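ORF 37 (Human herpesvirus 8 type M, PDB 3FHD) cleaves single- and double-stranded DNA as a PD-(D/E)XK-family exonuclease and endonuclease, processing branched viral DNA intermediates so that unit-length genomes can be packaged. Local coordinates at residues N480-S483 with R484-D488; K169-W172 with A173-Q177; L57-S60 with K61-K64. All coordinates share one frame; numbering follows the deposited sequence.

Contact 1 (N480-S483 with R484-D488); sequences NFWS and RSAKD
Residues 480-488 form two and a half turns of regular alpha-helix, tied by i to i+4 backbone bonds such as Arg-484 N to Asn-480 O and Ala-486 N to Trp-482 O. The carbonyl of Phe-481 is held twice by Ser-485. Ser-485 N gives the usual helical bond, while Ser-485 OG donates a second one of 2.9 Å to Phe-481 O, reaching it from the opposite face of the carbonyl plane. The hydroxyl can fold back in this way because OG stands beside the backbone N (chi1 -58°). Ser-485 OG also lies over one face of the Phe-481 ring, 3.4 Å from Phe-481 CE1, where the small hydroxyl fits against the ring. Arg-484 bends at chi3 and brings its guanidinium back along the helix. Phe-481 CA sits over one face of that group, and Arg-484 NH2 meets Phe-481 CB at 3.6 Å; NH2 lies near the plane of the ring, at its edge, and the two planes are 47° apart. On the buried side, Ala-486 CB lies over the six-membered ring of Trp-482, 4.0 Å from its centroid, a CH-pi contact that a methyl group is small enough to make. Trp-482 NE1 is bonded to Gly-163 O, and its ring meets Phe-184 edge-to-face. Arginine suits the exposed flank, its aliphatic stem lying along the helix. Within residues 480-488 the chemistry thus separates a buried indole-methyl side from a flank, covered in part by the turn at Gln-177, where a hydroxyl is satisfied by the helix's own carbonyl.

Contact 2 (K169-W172 with A173-Q177); sequences KFHW and AVKQQ
Trp-172 O is gripped by two consecutive backbone amides, Gln-176 N at 2.9 Å and Gln-177 N at 2.7 Å, which reach it from opposite faces of the carbonyl plane. The second of these bonds closes an i to i+5 turn, and Gln-177 has left-handed backbone angles (62/24°). Its side chain turns back as well, Gln-177 NE2 donating to Ala-173 O at 2.8 Å, so that both the backbone and the amide of one glutamine satisfy carbonyls of the last turn. The indole of Trp-172 lies against this turn: Gln-177 CA is over one of its faces, whereas Gln-176 OE1 comes to its edge, in plane, with the amide turned 77° from the ring. Helix 170-175 ends here, with carbonyls of its last turn taken by Gln-176 and Gln-177; it packs against helices 394-412 and 468-489 within the alkaline exonuclease fold. Trp-172 NE1 is bonded to Asn-178 O, just beyond the turn. Farther back, two aromatic rings are each covered by the residue four places on. Val-174 turns its CG2 branch, anti to the carbonyl carbon, over the face of Phe-170, 4.2 Å from the ring centroid; a branched residue suits this apolar site, where Phe-170 also touches Leu-401 and Ala-478. Lys-175 lays CB over the His-171 ring and passes CG within 3.7 Å of His-171 NE2, the aliphatic stem crossing the ring at about a right angle while the ammonium leads away. At the edge of that imidazole, in its plane, a water lies 3.0 Å from His-171 ND1 and donates to Gln-176 OE1, linking the ring to the amide of the exposed glutamine.

Contact 3 (L57-S60 with K61-K64); sequences LSFS and KFLK
Phe-59 and Leu-63 meet one turn apart, the leucine lying over one face of the phenyl ring. Leu-63 CD1 does the touching, 4.0 Å from the centroid of the Phe-59 ring and 14° off its normal, a CH-pi contact over the face, displaced somewhat toward the rim at CE2 and CZ; CD2 lies farther round, by CE1. The two side chains run obliquely across one another: Phe-59 puts CG beside its own carbonyl carbon (chi1 -167°), which swings the ring towards the following turn, while Leu-63 carries CG on the side of its backbone N and raises its branches against the ring. Phe-62 comes in obliquely beside them, CD2 to Phe-59 CD1 at 4.0 Å. Flat and branched apolar residues suit this buried flank, where Leu-84 of helix 83-100 touches both Phe-62 and Leu-63 and the guanidinium of Arg-85 makes a cation-pi contact with Phe-59.

The polar side chains gather on another flank of the helix. Ser-58 holds OG between its backbone N and carbonyl carbon (chi1 69°), from where Ser-58 OG accepts from Lys-61 N at 3.1 Å with an angle of 166°. Lys-61 CB and CG pass close by that hydroxyl, and the chain, bent at chi2 and chi4, brings its ammonium round to a water: Lys-61 NZ donates to it at 2.9 Å, and the water lies 2.6 Å from Ser-58 OG. Ser-60, whose backbone O receives a weak bond from Lys-64 N, turns its own OG to Asp-162. Serine serves at position 58 because its short side chain can reach an amide of the first turn, which lacks a preceding turn of helix to supply its usual acceptor. This is the classical serine N-cap, here at the start of helix 59-64.

Contacts 1 and 2 touch directly although some 300 residues separate them in the chain: Phe-481 CE2 comes within 3.4 Å of Trp-172 CH2 as the two rings meet edge-to-face, and Arg-484 NH2 lies 3.1 Å from Gln-177 OE1. The turn that closes helix 170-175 is thereby packed on helix 468-489. Contact 3 touches neither, though its nearest atoms come within about 4 Å of contact 1 and about 9 Å of contact 2, and Phe-184 touches both Trp-482 and Ser-60. Contact 2 approaches the metal site: the side chain of Lys-169 is about 13 Å from the magnesium ion, and that of Phe-170 about 11 Å from the side chain of Glu-266, a magnesium ligand with Asp-243 and Ile-267.

Contact 1 (N480-S483 with R484-D488)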
loop_
_atom_site.group_PDB
_atom_site.type_symbol
_atom_site.label_atom_id
_atom_site.label_comp_id
_atom_site.label_asym_id
_atom_site.label_seq_id
_atom_site.Cartn_x
_atom_site.Cartn_y
_atom_site.Cartn_z
ATOM N N ASN A 480 -12.821 11.290 -10.192
ATOM C CA ASN A 480 -13.737 11.386 -11.333
ATOM C C ASN A 480 -13.962 10.013 -11.976
ATOM O O ASN A 480 -15.092 9.661 -12.276
ATOM C CB ASN A 480 -13.225 12.401 -12.365
ATOM C CG ASN A 480 -13.703 13.817 -12.073
ATOM O OD1 ASN A 480 -14.419 14.065 -11.089
ATOM N ND2 ASN A 480 -13.336 14.748 -12.944
ATOM N N PHE A 481 -12.885 9.241 -12.160
ATOM C CA PHE A 481 -12.982 7.903 -12.739
ATOM C C PHE A 481 -13.768 6.975 -11.779
ATOM O O PHE A 481 -14.600 6.222 -12.240
ATOM C CB PHE A 481 -11.591 7.338 -13.081
ATOM C CG PHE A 481 -11.582 5.874 -13.494
ATOM C CD1 PHE A 481 -12.275 5.432 -14.624
ATOM C CD2 PHE A 481 -10.837 4.961 -12.762
ATOM C CE1 PHE A 481 -12.256 4.053 -15.003
ATOM C CE2 PHE A 481 -10.791 3.626 -13.098
ATOM C CZ PHE A 481 -11.506 3.153 -14.247
ATOM N N TRP A 482 -13.515 7.051 -10.467
ATOM C CA TRP A 482 -14.348 6.328 -9.481
ATOM C C TRP A 482 -15.864 6.644 -9.637
ATOM O O TRP A 482 -16.708 5.736 -9.662
ATOM C CB TRP A 482 -13.880 6.593 -8.042
ATOM C CG TRP A 482 -14.473 5.612 -7.058
ATOM C CD1 TRP A 482 -13.884 4.468 -6.601
ATOM C CD2 TRP A 482 -15.781 5.657 -6.465
ATOM N NE1 TRP A 482 -14.731 3.812 -5.726
ATOM C CE2 TRP A 482 -15.888 4.532 -5.601
ATOM C CE3 TRP A 482 -16.853 6.556 -6.544
ATOM C CZ2 TRP A 482 -17.042 4.252 -4.871
ATOM C CZ3 TRP A 482 -17.997 6.304 -5.784
ATOM C CH2 TRP A 482 -18.082 5.153 -4.959
ATOM N N SER A 483 -16.191 7.920 -9.763
ATOM C CA SER A 483 -17.579 8.359 -9.855
ATOM C C SER A 483 -18.245 7.870 -11.134
ATOM O O SER A 483 -19.372 7.384 -11.107
ATOM C CB SER A 483 -17.624 9.887 -9.784
ATOM O OG SER A 483 -17.072 10.246 -8.537
ATOM N N ARG A 484 -17.537 7.974 -12.254
ATOM C CA ARG A 484 -18.045 7.424 -13.524
ATOM C C ARG A 484 -18.294 5.907 -13.455
ATOM O O ARG A 484 -19.335 5.427 -13.921
ATOM C CB ARG A 484 -17.084 7.709 -14.679
ATOM C CG ARG A 484 -17.048 9.146 -15.122
ATOM C CD ARG A 484 -16.370 9.277 -16.502
ATOM N NE ARG A 484 -15.014 8.710 -16.594
ATOM C CZ ARG A 484 -13.915 9.277 -16.092
ATOM N NH1 ARG A 484 -13.985 10.433 -15.430
ATOM N NH2 ARG A 484 -12.737 8.687 -16.263
ATOM N N SER A 485 -17.328 5.184 -12.878
ATOM C CA SER A 485 -17.391 3.747 -12.740
ATOM C C SER A 485 -18.527 3.330 -11.788
ATOM O O SER A 485 -19.208 2.353 -12.092
ATOM C CB SER A 485 -16.056 3.190 -12.243
ATOM O OG SER A 485 -15.007 3.538 -13.126
ATOM N N ALA A 486 -18.717 4.060 -10.668
ATOM C CA ALA A 486 -19.858 3.841 -9.754
ATOM C C ALA A 486 -21.225 4.079 -10.431
ATOM O O ALA A 486 -22.137 3.293 -10.231
ATOM C CB ALA A 486 -19.749 4.666 -8.453
ATOM N N LYS A 487 -21.348 5.146 -11.217
ATOM C CA LYS A 487 -22.590 5.424 -11.947
ATOM C C LYS A 487 -22.859 4.363 -13.011
ATOM O O LYS A 487 -24.013 3.993 -13.221
ATOM C CB LYS A 487 -22.588 6.837 -12.578
ATOM C CG LYS A 487 -22.554 8.001 -11.559
ATOM C CD LYS A 487 -22.401 9.368 -12.240
ATOM C CE LYS A 487 -22.883 10.494 -11.329
ATOM N NZ LYS A 487 -22.967 11.826 -12.009
ATOM N N ASP A 488 -21.825 3.845 -13.674
ATOM C CA ASP A 488 -22.080 2.846 -14.740
ATOM C C ASP A 488 -22.306 1.447 -14.182
ATOM O O ASP A 488 -23.065 0.672 -14.755
ATOM C CB ASP A 488 -20.961 2.835 -15.790
#

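Contact 2 (K169-W172 with A173-Q177)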
loop_
_atom_site.group_PDB
_atom_site.type_symbol
_atom_site.label_atom_id
_atom_site.label_comp_id
_atom_site.label_asym_id
_atom_site.label_seq_id
_atom_site.Cartn_x
_atom_site.Cartn_y
_atom_site.Cartn_z
ATOM N N LYS A 169 -3.465 0.113 -7.311
ATOM C CA LYS A 169 -4.327 0.408 -8.477
ATOM C C LYS A 169 -4.314 1.899 -8.833
ATOM O O LYS A 169 -4.949 2.312 -9.799
ATOM C CB LYS A 169 -5.776 0.026 -8.187
ATOM C CG LYS A 169 -6.014 -1.501 -8.126
ATOM C CD LYS A 169 -7.462 -1.774 -7.849
ATOM C CE LYS A 169 -7.623 -3.149 -7.278
ATOM N NZ LYS A 169 -9.010 -3.620 -7.547
ATOM N N PHE A 170 -3.597 2.714 -8.083
ATOM C CA PHE A 170 -3.702 4.177 -8.306
ATOM C C PHE A 170 -3.192 4.667 -9.695
ATOM O O PHE A 170 -3.841 5.487 -10.362
ATOM C CB PHE A 170 -3.095 4.966 -7.129
ATOM C CG PHE A 170 -3.369 6.451 -7.213
ATOM C CD1 PHE A 170 -4.651 6.938 -6.997
ATOM C CD2 PHE A 170 -2.357 7.335 -7.536
ATOM C CE1 PHE A 170 -4.928 8.330 -7.101
ATOM C CE2 PHE A 170 -2.601 8.732 -7.641
ATOM C CZ PHE A 170 -3.894 9.230 -7.427
ATOM N N HIS A 171 -2.039 4.176 -10.133
ATOM C CA HIS A 171 -1.552 4.480 -11.467
ATOM C C HIS A 171 -2.582 4.089 -12.556
ATOM O O HIS A 171 -2.873 4.908 -13.442
ATOM C CB HIS A 171 -0.186 3.825 -11.729
ATOM C CG HIS A 171 0.346 4.088 -13.111
ATOM N ND1 HIS A 171 0.303 3.148 -14.116
ATOM C CD2 HIS A 171 0.913 5.191 -13.650
ATOM C CE1 HIS A 171 0.816 3.666 -15.223
ATOM N NE2 HIS A 171 1.193 4.904 -14.965
ATOM N N TRP A 172 -3.142 2.880 -12.454
ATOM C CA TRP A 172 -4.160 2.365 -13.402
ATOM C C TRP A 172 -5.383 3.323 -13.425
ATOM O O TRP A 172 -5.873 3.701 -14.514
ATOM C CB TRP A 172 -4.534 0.908 -13.055
ATOM C CG TRP A 172 -5.797 0.453 -13.683
ATOM C CD1 TRP A 172 -5.959 -0.061 -14.950
ATOM C CD2 TRP A 172 -7.093 0.517 -13.097
ATOM N NE1 TRP A 172 -7.305 -0.303 -15.190
ATOM C CE2 TRP A 172 -8.012 0.028 -14.057
ATOM C CE3 TRP A 172 -7.576 0.963 -11.841
ATOM C CZ2 TRP A 172 -9.375 -0.058 -13.795
ATOM C CZ3 TRP A 172 -8.933 0.859 -11.575
ATOM C CH2 TRP A 172 -9.820 0.380 -12.573
ATOM N N ALA A 173 -5.834 3.754 -12.236
ATOM C CA ALA A 173 -7.052 4.605 -12.110
ATOM C C ALA A 173 -6.832 5.998 -12.726
ATOM O O ALA A 173 -7.778 6.658 -13.166
ATOM C CB ALA A 173 -7.519 4.713 -10.627
ATOM N N VAL A 174 -5.580 6.453 -12.750
ATOM C CA VAL A 174 -5.286 7.761 -13.343
ATOM C C VAL A 174 -4.934 7.649 -14.843
ATOM O O VAL A 174 -5.437 8.415 -15.677
ATOM C CB VAL A 174 -4.142 8.489 -12.583
ATOM C CG1 VAL A 174 -3.693 9.736 -13.390
ATOM C CG2 VAL A 174 -4.605 8.923 -11.202
ATOM N N LYS A 175 -4.048 6.713 -15.185
ATOM C CA LYS A 175 -3.380 6.748 -16.485
ATOM C C LYS A 175 -3.917 5.714 -17.454
ATOM O O LYS A 175 -3.602 5.747 -18.640
ATOM C CB LYS A 175 -1.865 6.526 -16.341
ATOM C CG LYS A 175 -1.062 7.710 -15.749
ATOM C CD LYS A 175 -1.463 9.055 -16.373
ATOM C CE LYS A 175 -0.285 9.985 -16.604
ATOM N NZ LYS A 175 -0.681 11.425 -16.393
ATOM N N GLN A 176 -4.676 4.751 -16.950
ATOM C CA GLN A 176 -5.013 3.617 -17.792
ATOM C C GLN A 176 -6.523 3.422 -17.933
ATOM O O GLN A 176 -7.050 3.538 -19.052
ATOM C CB GLN A 176 -4.289 2.342 -17.300
ATOM C CG GLN A 176 -2.769 2.352 -17.447
ATOM C CD GLN A 176 -2.118 1.063 -16.919
ATOM O OE1 GLN A 176 -2.550 0.500 -15.927
ATOM N NE2 GLN A 176 -1.098 0.577 -17.628
ATOM N N GLN A 177 -7.208 3.116 -16.819
ATOM C CA GLN A 177 -8.683 3.023 -16.801
ATOM C C GLN A 177 -9.248 1.927 -17.732
ATOM O O GLN A 177 -10.408 1.980 -18.173
ATOM C CB GLN A 177 -9.301 4.412 -17.070
ATOM C CG GLN A 177 -8.695 5.523 -16.158
ATOM C CD GLN A 177 -9.384 6.879 -16.277
ATOM O OE1 GLN A 177 -10.192 7.096 -17.178
ATOM N NE2 GLN A 177 -9.047 7.802 -15.377
HETATM O O HOH W 1 -0.631 0.419 -13.458
#

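Contact 3 (L57-S60 with K61-K64)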
loop_
_atom_site.group_PDB
_atom_site.type_symbol
_atom_site.label_atom_id
_atom_site.label_comp_id
_atom_site.label_asym_id
_atom_site.label_seq_id
_atom_site.Cartn_x
_atom_site.Cartn_y
_atom_site.Cartn_z
ATOM N N LEU A 57 -18.857 -10.810 0.597
ATOM C CA LEU A 57 -19.131 -9.782 1.609
ATOM C C LEU A 57 -18.567 -8.415 1.168
ATOM O O LEU A 57 -18.315 -7.555 1.991
ATOM C CB LEU A 57 -18.558 -10.220 2.957
ATOM C CG LEU A 57 -19.142 -11.542 3.540
ATOM C CD1 LEU A 57 -18.651 -11.749 4.968
ATOM C CD2 LEU A 57 -20.648 -11.554 3.504
ATOM N N SER A 58 -18.366 -8.253 -0.137
ATOM C CA SER A 58 -17.777 -7.043 -0.743
ATOM C C SER A 58 -18.756 -5.846 -0.785
ATOM O O SER A 58 -19.964 -6.027 -0.743
ATOM C CB SER A 58 -17.335 -7.396 -2.174
ATOM O OG SER A 58 -18.475 -7.621 -2.985
ATOM N N PHE A 59 -18.233 -4.641 -0.936
ATOM C CA PHE A 59 -19.055 -3.441 -1.144
ATOM C C PHE A 59 -19.951 -3.619 -2.401
ATOM O O PHE A 59 -21.100 -3.219 -2.394
ATOM C CB PHE A 59 -18.116 -2.245 -1.334
ATOM C CG PHE A 59 -18.799 -0.848 -1.260
ATOM C CD1 PHE A 59 -19.750 -0.546 -0.302
ATOM C CD2 PHE A 59 -18.380 0.175 -2.108
ATOM C CE1 PHE A 59 -20.361 0.740 -0.240
ATOM C CE2 PHE A 59 -18.983 1.494 -2.027
ATOM C CZ PHE A 59 -19.937 1.759 -1.075
ATOM N N SER A 60 -19.412 -4.205 -3.468
ATOM C CA SER A 60 -20.174 -4.396 -4.719
ATOM C C SER A 60 -21.409 -5.270 -4.491
ATOM O O SER A 60 -22.518 -4.902 -4.915
ATOM C CB SER A 60 -19.268 -4.945 -5.839
ATOM O OG SER A 60 -18.169 -4.054 -6.092
ATOM N N LYS A 61 -21.233 -6.409 -3.810
ATOM C CA LYS A 61 -22.352 -7.298 -3.535
ATOM C C LYS A 61 -23.342 -6.662 -2.546
ATOM O O LYS A 61 -24.546 -6.872 -2.639
ATOM C CB LYS A 61 -21.860 -8.652 -3.016
ATOM C CG LYS A 61 -21.024 -9.476 -4.024
ATOM C CD LYS A 61 -21.797 -9.851 -5.273
ATOM C CE LYS A 61 -21.129 -11.039 -6.025
ATOM N NZ LYS A 61 -19.639 -10.864 -6.242
ATOM N N PHE A 62 -22.829 -5.910 -1.574
ATOM C CA PHE A 62 -23.674 -5.070 -0.723
ATOM C C PHE A 62 -24.620 -4.149 -1.572
ATOM O O PHE A 62 -25.838 -4.150 -1.390
ATOM C CB PHE A 62 -22.771 -4.281 0.243
ATOM C CG PHE A 62 -23.491 -3.249 1.063
ATOM C CD1 PHE A 62 -24.270 -3.626 2.156
ATOM C CD2 PHE A 62 -23.362 -1.911 0.759
ATOM C CE1 PHE A 62 -24.921 -2.654 2.925
ATOM C CE2 PHE A 62 -24.014 -0.923 1.515
ATOM C CZ PHE A 62 -24.792 -1.299 2.599
ATOM N N LEU A 63 -24.063 -3.385 -2.512
ATOM C CA LEU A 63 -24.839 -2.407 -3.265
ATOM C C LEU A 63 -25.806 -3.054 -4.271
ATOM O O LEU A 63 -26.773 -2.413 -4.739
ATOM C CB LEU A 63 -23.894 -1.432 -3.989
ATOM C CG LEU A 63 -23.023 -0.550 -3.106
ATOM C CD1 LEU A 63 -22.126 0.334 -3.996
ATOM C CD2 LEU A 63 -23.891 0.269 -2.161
ATOM N N LYS A 64 -25.553 -4.326 -4.577
ATOM C CA LYS A 64 -26.340 -5.100 -5.547
ATOM C C LYS A 64 -27.452 -5.867 -4.844
ATOM O O LYS A 64 -28.346 -6.392 -5.505
ATOM C CB LYS A 64 -25.446 -6.088 -6.321
ATOM C CG LYS A 64 -24.484 -5.424 -7.331
ATOM C CD LYS A 64 -25.086 -5.406 -8.706
ATOM C CE LYS A 64 -24.433 -4.395 -9.652
ATOM N NZ LYS A 64 -24.546 -4.903 -11.066
HETATM O O HOH W 2 -17.636 -9.252 -4.803
#